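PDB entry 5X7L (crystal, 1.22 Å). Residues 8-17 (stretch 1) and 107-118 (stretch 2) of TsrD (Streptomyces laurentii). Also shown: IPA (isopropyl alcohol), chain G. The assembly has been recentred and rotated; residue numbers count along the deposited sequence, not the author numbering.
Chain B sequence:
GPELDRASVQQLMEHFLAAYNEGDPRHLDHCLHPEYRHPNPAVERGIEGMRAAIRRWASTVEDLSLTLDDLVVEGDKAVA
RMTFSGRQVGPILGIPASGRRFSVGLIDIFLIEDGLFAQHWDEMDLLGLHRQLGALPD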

# COMPACT_ATOMS: atom_id res chain seq x y z
N SER B 8 16.51 6.11 14.87
CA SER B 8 17.16 6.68 13.69
C SER B 8 16.23 6.67 12.48
O SER B 8 16.21 7.62 11.70
CB SER B 8 18.45 5.93 13.37
OG SER B 8 19.36 6.00 14.46
N VAL B 9 15.45 5.60 12.32
CA VAL B 9 14.50 5.52 11.21
C VAL B 9 13.38 6.54 11.41
O VAL B 9 12.94 7.17 10.45
CB VAL B 9 13.92 4.10 11.06
CG1 VAL B 9 12.88 4.07 9.94
CG2 VAL B 9 15.03 3.10 10.77
N GLN B 10 12.95 6.72 12.65
CA GLN B 10 11.96 7.75 12.96
C GLN B 10 12.46 9.14 12.54
O GLN B 10 11.70 9.95 12.02
CB GLN B 10 11.60 7.74 14.44
CG GLN B 10 10.77 6.53 14.85
N GLN B 11 13.75 9.40 12.76
CA GLN B 11 14.34 10.67 12.36
C GLN B 11 14.36 10.82 10.84
O GLN B 11 14.09 11.91 10.33
CB GLN B 11 15.76 10.82 12.92
CG GLN B 11 16.41 12.16 12.60
CD GLN B 11 15.65 13.35 13.18
OE1 GLN B 11 14.85 13.98 12.49
NE2 GLN B 11 15.90 13.65 14.45
N LEU B 12 14.68 9.75 10.12
CA LEU B 12 14.60 9.77 8.65
C LEU B 12 13.19 10.16 8.21
O LEU B 12 13.02 11.00 7.33
CB LEU B 12 14.96 8.42 8.03
CG LEU B 12 16.38 7.87 8.22
CD1 LEU B 12 16.50 6.53 7.50
CD2 LEU B 12 17.43 8.84 7.72
N MSE B 13 12.19 9.55 8.84
CA MSE B 13 10.80 9.83 8.47
C MSE B 13 10.42 11.27 8.77
O MSE B 13 9.66 11.86 8.01
CB MSE B 13 9.84 8.89 9.19
CG MSE B 13 9.88 7.47 8.66
SE MSE B 13 9.55 7.35 6.73
CE MSE B 13 7.94 8.46 6.61
N GLU B 14 10.93 11.84 9.85
CA GLU B 14 10.64 13.24 10.16
C GLU B 14 11.14 14.15 9.04
O GLU B 14 10.44 15.08 8.62
CB GLU B 14 11.25 13.66 11.50
CG GLU B 14 10.55 13.04 12.70
N HIS B 15 12.33 13.87 8.53
CA HIS B 15 12.86 14.63 7.41
C HIS B 15 12.05 14.41 6.14
O HIS B 15 11.79 15.35 5.39
CB HIS B 15 14.33 14.27 7.15
CG HIS B 15 15.27 14.91 8.12
ND1 HIS B 15 15.50 16.27 8.14
CD2 HIS B 15 16.04 14.38 9.10
CE1 HIS B 15 16.38 16.55 9.08
NE2 HIS B 15 16.73 15.42 9.68
N PHE B 16 11.65 13.16 5.89
CA PHE B 16 10.86 12.84 4.71
C PHE B 16 9.55 13.64 4.71
O PHE B 16 9.20 14.30 3.73
CB PHE B 16 10.57 11.34 4.64
CG PHE B 16 9.83 10.91 3.41
CD1 PHE B 16 10.51 10.68 2.22
CD2 PHE B 16 8.46 10.73 3.43
CE1 PHE B 16 9.83 10.28 1.08
CE2 PHE B 16 7.77 10.34 2.30
CZ PHE B 16 8.46 10.11 1.12
N LEU B 17 8.85 13.61 5.84
CA LEU B 17 7.59 14.34 5.97
C LEU B 17 7.79 15.84 5.80
O LEU B 17 7.00 16.51 5.13
CB LEU B 17 6.94 14.05 7.32
CG LEU B 17 6.53 12.60 7.58
CD1 LEU B 17 6.18 12.43 9.05
CD2 LEU B 17 5.39 12.15 6.69
N ILE B 107 0.94 3.65 1.30
CA ILE B 107 1.93 2.92 2.08
C ILE B 107 3.20 2.83 1.26
O ILE B 107 3.18 2.37 0.12
CB ILE B 107 1.45 1.50 2.46
CG1 ILE B 107 0.13 1.57 3.25
CG2 ILE B 107 2.53 0.78 3.26
CD1 ILE B 107 -0.52 0.22 3.49
N ASP B 108 4.31 3.30 1.84
CA ASP B 108 5.64 3.20 1.24
C ASP B 108 6.49 2.22 2.02
O ASP B 108 6.54 2.28 3.25
CB ASP B 108 6.37 4.55 1.26
CG ASP B 108 5.78 5.57 0.31
OD1 ASP B 108 4.84 5.26 -0.44
OD2 ASP B 108 6.28 6.71 0.32
N ILE B 109 7.16 1.32 1.31
CA ILE B 109 8.18 0.47 1.89
C ILE B 109 9.53 0.96 1.38
O ILE B 109 9.76 0.97 0.17
CB ILE B 109 7.98 -1.01 1.52
CG1 ILE B 109 6.60 -1.49 1.98
CG2 ILE B 109 9.09 -1.86 2.13
CD1 ILE B 109 6.25 -2.89 1.54
N PHE B 110 10.40 1.36 2.29
CA PHE B 110 11.73 1.85 1.94
C PHE B 110 12.80 0.82 2.27
O PHE B 110 12.76 0.17 3.31
CB PHE B 110 12.07 3.12 2.71
CG PHE B 110 11.20 4.29 2.39
CD1 PHE B 110 11.38 5.02 1.22
CD2 PHE B 110 10.21 4.70 3.28
CE1 PHE B 110 10.59 6.12 0.94
CE2 PHE B 110 9.42 5.80 3.00
CZ PHE B 110 9.61 6.51 1.82
N LEU B 111 13.76 0.69 1.36
CA LEU B 111 15.00 -0.06 1.59
C LEU B 111 16.06 0.91 2.10
O LEU B 111 16.31 1.95 1.50
CB LEU B 111 15.47 -0.72 0.30
CG LEU B 111 16.79 -1.50 0.34
CD1 LEU B 111 16.67 -2.73 1.23
CD2 LEU B 111 17.20 -1.89 -1.08
N ILE B 112 16.70 0.55 3.22
CA ILE B 112 17.75 1.37 3.82
C ILE B 112 19.13 0.88 3.40
O ILE B 112 19.47 -0.29 3.60
CB ILE B 112 17.63 1.36 5.36
CG1 ILE B 112 16.26 1.87 5.80
CG2 ILE B 112 18.74 2.19 6.00
CD1 ILE B 112 15.89 1.50 7.22
N GLU B 113 19.91 1.78 2.80
CA GLU B 113 21.30 1.52 2.43
C GLU B 113 22.14 2.70 2.88
O GLU B 113 21.76 3.85 2.67
CB GLU B 113 21.47 1.35 0.92
CG GLU B 113 20.84 0.09 0.37
CD GLU B 113 20.94 -0.01 -1.15
OE1 GLU B 113 21.43 0.94 -1.79
OE2 GLU B 113 20.53 -1.06 -1.69
N ASP B 114 23.28 2.41 3.49
CA ASP B 114 24.18 3.46 3.97
C ASP B 114 23.44 4.45 4.87
O ASP B 114 23.69 5.65 4.82
CB ASP B 114 24.83 4.19 2.79
CG ASP B 114 25.57 3.25 1.85
OD1 ASP B 114 26.38 2.44 2.34
OD2 ASP B 114 25.34 3.32 0.63
N GLY B 115 22.52 3.93 5.68
CA GLY B 115 21.79 4.75 6.64
C GLY B 115 20.72 5.66 6.07
O GLY B 115 20.21 6.53 6.78
N LEU B 116 20.37 5.47 4.80
CA LEU B 116 19.40 6.33 4.11
C LEU B 116 18.44 5.48 3.28
O LEU B 116 18.76 4.35 2.92
CB LEU B 116 20.12 7.32 3.20
CG LEU B 116 21.06 8.32 3.90
CD1 LEU B 116 21.98 8.99 2.90
CD2 LEU B 116 20.26 9.36 4.68
N PHE B 117 17.26 6.02 2.97
CA PHE B 117 16.35 5.32 2.07
C PHE B 117 16.93 5.37 0.65
O PHE B 117 17.24 6.45 0.15
CB PHE B 117 14.96 5.96 2.07
CG PHE B 117 14.28 6.00 3.41
CD1 PHE B 117 14.45 4.98 4.34
CD2 PHE B 117 13.44 7.05 3.73
CE1 PHE B 117 13.81 5.03 5.57
CE2 PHE B 117 12.80 7.11 4.95
CZ PHE B 117 12.98 6.10 5.88
N ALA B 118 17.05 4.21 0.01
CA ALA B 118 17.70 4.12 -1.30
C ALA B 118 16.75 3.69 -2.42
O ALA B 118 17.08 3.82 -3.60
CB ALA B 118 18.88 3.16 -1.24
C1 IPA G . 8.38 7.64 -1.98
C2 IPA G . 7.19 8.41 -2.52
C3 IPA G . 6.60 7.71 -3.73
O2 IPA G . 6.19 8.50 -1.51

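The centre of this contact is built from apolar side chains, and no hydrogen bond crosses between the helix, 8-17, and the two strands of the hairpin. Leu12 and Phe117 bury the most surface. Leu12 points its CA-to-CB bond toward the strands, and its CD1 lies 4.1 Å from the centroid of the Phe117 ring, 28° off the ring normal, so that a methyl group rests over the aromatic face; the closest pair there is Leu12 CD1 and Phe117 CE1, at 3.6 Å. The branch lets CD1 cover the Phe117 ring while Leu12 CD2 reaches to 4.2 Å from Leu116 CD2; both methyls lie against the carbonyl of Gly115, with Leu12 CD2 3.7 Å and Leu12 CD1 3.8 Å from Gly115 O.

One residue along the helix is Met13, present as selenomethionine. Its CA-to-CB bond points sideways, but the flexible, unbranched chain, with all three chi angles in m, brings its end nearer to the strands. The selenium, Met13 SE, sits 3.7 Å from Phe117 CE2 and 4.0 Å from Phe110 CE2, and thus touches two rings at once. It approaches both obliquely, 69° and 57° off their normals, and a large, polarisable atom packs well against aromatic rings.

A turn further on, Phe16 also points toward the strands. Phe110 directs its edge at the face of Phe16, with centroids 5.3 Å apart and planes at 69°; Phe16 CZ and Phe110 CZ come within 3.8 Å. In such an arrangement the slightly positive ring hydrogens meet the electron-rich pi cloud, a favourable way for two flat side chains to fill buried space.

Near the other end of the helix segment, Val9 CG2 meets Ile112 CD1 at 4.0 Å, a small contact between beta-branched side chains. Close by, the type I' turn from Glu113 to Leu116 links the strands. Gly115 suits its place in the turn because its phi of 74° is positive, a value that glycine tolerates readily.

The polar edge lies beyond Phe16, at Asp108. Phe16 CZ is 4.1 Å from Asp108 OD2, a contact without a hydrogen bond. The carboxylate instead accepts one from isopropyl alcohol, probably from the crystallisation liquor, with IPA O2 2.6 Å from Asp108 OD2. That same IPA O2 lies at the edge of the Phe16 ring, 3.8 Å from Phe16 CZ, while IPA C1 is 4.0 Å from Phe110 CE1.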